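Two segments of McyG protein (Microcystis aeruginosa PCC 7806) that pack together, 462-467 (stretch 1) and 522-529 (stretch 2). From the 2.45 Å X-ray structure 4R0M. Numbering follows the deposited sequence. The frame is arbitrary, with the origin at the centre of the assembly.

Stretch 1 (462-467) VKVSYT
Stretch 2 522-529: ERNLVPKT

One tyrosine is the hub of this contact: Tyr-466 meets Arg-523, Val-526 and Lys-528, and it gives the largest share, 103 Å² of the 314 Å² buried between two irregular stretches. The backbones stay apart, with their nearest CA atoms, those of Tyr-466 and Val-526, at 6.6 Å, and no backbone-to-backbone hydrogen bond joins them; each link uses at least one side chain.

In stretch 1 a type II beta turn runs from Lys-463 to Tyr-466. Its inner residues are Val-464 (phi/psi -64/137) and Ser-465 (87/8), and Tyr-466 follows at -120/20. The tyrosine CA-to-CB bond points sideways, but chi1 of -61° (m) and chi2 of -86° bring the ring closer to stretch 2. There the chain bends at Arg-523 (-51/-38), Asn-524 (-71/-12) and Leu-525 (-107/-6), with Leu-525 N donating to Glu-522 O at 2.9 Å, then extends from Val-526 (-77/112) through Lys-528 (-137/142).

The phenol has a polar end and a greasy ring, and both are used. Arg-523 (m, t, m, chi4 114°) donates from NH1 to Tyr-466 OH at 3.2 Å, the hydroxyl lying at the edge of the guanidinium, near its plane. Buried Val-526, in the t rotamer, points toward stretch 1 and sets CG2 4.2 Å from Tyr-466 CD1, a compact branched fit beside the ring.

Lys-528 also points toward stretch 1. Its long chain (m, t, t, m) passes the ring, CE lying 3.9 Å from Tyr-466 CD1, and carries NZ to Ser-465 O for a weak 3.0 Å hydrogen bond to the turn. Lys-528 NZ is 5.2 Å from the centroid of the Tyr-466 ring, 21° off its normal, at most a weak cation-pi attraction. Lys-463 (t, t, t, p) adds an aliphatic contact, its CD 3.7 Å from Arg-523 CD. The rule is economical: methylenes and methyls pack, while Arg-523 and Lys-528 place their nitrogens on oxygens of the turn's last two residues.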

# COMPACT_ATOMS: atom_id res chain seq x y z
N VAL A 462 20.93 -9.58 -8.00
CA VAL A 462 19.50 -9.31 -8.16
C VAL A 462 19.05 -8.31 -7.10
O VAL A 462 19.13 -8.58 -5.90
CB VAL A 462 18.66 -10.61 -8.07
CG1 VAL A 462 17.17 -10.30 -8.16
CG2 VAL A 462 19.07 -11.59 -9.16
N LYS A 463 18.60 -7.14 -7.55
CA LYS A 463 18.18 -6.08 -6.64
C LYS A 463 16.80 -6.36 -6.06
O LYS A 463 15.83 -6.53 -6.80
CB LYS A 463 18.22 -4.71 -7.32
CG LYS A 463 18.38 -3.55 -6.36
CD LYS A 463 18.51 -2.22 -7.09
CE LYS A 463 18.60 -1.05 -6.12
NZ LYS A 463 19.88 -1.04 -5.35
N VAL A 464 16.73 -6.42 -4.75
CA VAL A 464 15.51 -6.73 -4.04
C VAL A 464 14.41 -5.70 -4.24
O VAL A 464 14.64 -4.52 -4.16
CB VAL A 464 15.81 -6.94 -2.55
CG1 VAL A 464 14.56 -6.99 -1.70
CG2 VAL A 464 16.58 -8.22 -2.35
N SER A 465 13.21 -6.20 -4.44
CA SER A 465 12.00 -5.43 -4.66
C SER A 465 11.68 -5.01 -6.09
O SER A 465 10.76 -4.29 -6.32
CB SER A 465 11.99 -4.20 -3.79
OG SER A 465 12.83 -3.22 -4.30
N TYR A 466 12.44 -5.51 -7.05
CA TYR A 466 12.21 -5.27 -8.46
C TYR A 466 11.96 -6.52 -9.26
O TYR A 466 12.16 -6.53 -10.44
CB TYR A 466 13.38 -4.54 -9.06
CG TYR A 466 13.67 -3.22 -8.48
CD1 TYR A 466 13.03 -2.11 -8.92
CD2 TYR A 466 14.59 -3.07 -7.49
CE1 TYR A 466 13.28 -0.89 -8.39
CE2 TYR A 466 14.85 -1.86 -6.96
CZ TYR A 466 14.19 -0.77 -7.43
OH TYR A 466 14.44 0.44 -6.92
N THR A 467 11.57 -7.60 -8.61
CA THR A 467 11.50 -8.89 -9.23
C THR A 467 10.08 -9.35 -9.39
O THR A 467 9.27 -9.03 -8.60
CB THR A 467 12.30 -9.90 -8.43
OG1 THR A 467 13.62 -9.45 -8.31
CG2 THR A 467 12.33 -11.17 -9.12
N GLU A 522 15.70 -1.69 -16.18
CA GLU A 522 16.07 -0.46 -15.49
C GLU A 522 15.06 -0.19 -14.38
O GLU A 522 13.85 -0.34 -14.59
CB GLU A 522 16.17 0.73 -16.46
CG GLU A 522 15.22 0.69 -17.65
CD GLU A 522 15.72 -0.19 -18.79
OE1 GLU A 522 15.01 -1.16 -19.13
OE2 GLU A 522 16.82 0.08 -19.33
N ARG A 523 15.57 0.18 -13.21
CA ARG A 523 14.76 0.37 -12.00
C ARG A 523 13.55 1.26 -12.22
O ARG A 523 12.47 0.99 -11.69
CB ARG A 523 15.62 0.93 -10.85
CG ARG A 523 16.89 0.15 -10.57
CD ARG A 523 17.63 0.65 -9.33
NE ARG A 523 17.96 2.08 -9.40
CZ ARG A 523 17.44 3.02 -8.61
NH1 ARG A 523 16.56 2.70 -7.67
NH2 ARG A 523 17.81 4.28 -8.76
N ASN A 524 13.73 2.30 -13.03
CA ASN A 524 12.69 3.29 -13.31
C ASN A 524 11.54 2.78 -14.18
O ASN A 524 10.50 3.45 -14.30
CB ASN A 524 13.30 4.55 -13.95
CG ASN A 524 14.21 5.31 -13.00
OD1 ASN A 524 14.57 4.83 -11.93
ND2 ASN A 524 14.59 6.52 -13.41
N LEU A 525 11.71 1.61 -14.78
CA LEU A 525 10.71 1.06 -15.69
C LEU A 525 9.92 -0.12 -15.12
O LEU A 525 8.97 -0.59 -15.74
CB LEU A 525 11.34 0.68 -17.04
CG LEU A 525 11.35 1.72 -18.19
CD1 LEU A 525 9.94 2.05 -18.66
CD2 LEU A 525 12.12 2.99 -17.84
N VAL A 526 10.31 -0.59 -13.93
CA VAL A 526 9.55 -1.63 -13.23
C VAL A 526 8.31 -0.99 -12.60
O VAL A 526 8.43 -0.18 -11.68
CB VAL A 526 10.40 -2.34 -12.15
CG1 VAL A 526 9.59 -3.44 -11.48
CG2 VAL A 526 11.67 -2.91 -12.76
N PRO A 527 7.11 -1.35 -13.11
CA PRO A 527 5.88 -0.73 -12.63
C PRO A 527 5.53 -1.14 -11.19
O PRO A 527 5.49 -2.33 -10.86
CB PRO A 527 4.81 -1.23 -13.61
CG PRO A 527 5.36 -2.51 -14.14
CD PRO A 527 6.85 -2.38 -14.13
N LYS A 528 5.30 -0.13 -10.35
CA LYS A 528 5.04 -0.33 -8.93
C LYS A 528 3.90 0.57 -8.48
O LYS A 528 3.79 1.72 -8.92
CB LYS A 528 6.29 0.01 -8.12
CG LYS A 528 7.37 -1.06 -8.11
CD LYS A 528 8.71 -0.45 -7.70
CE LYS A 528 9.64 -1.47 -7.08
NZ LYS A 528 9.30 -1.74 -5.65
N THR A 529 3.06 0.05 -7.58
CA THR A 529 2.08 0.88 -6.87
C THR A 529 2.86 1.80 -5.95
O THR A 529 4.05 1.60 -5.71
CB THR A 529 1.10 0.03 -6.04
OG1 THR A 529 1.83 -0.77 -5.10
CG2 THR A 529 0.27 -0.88 -6.94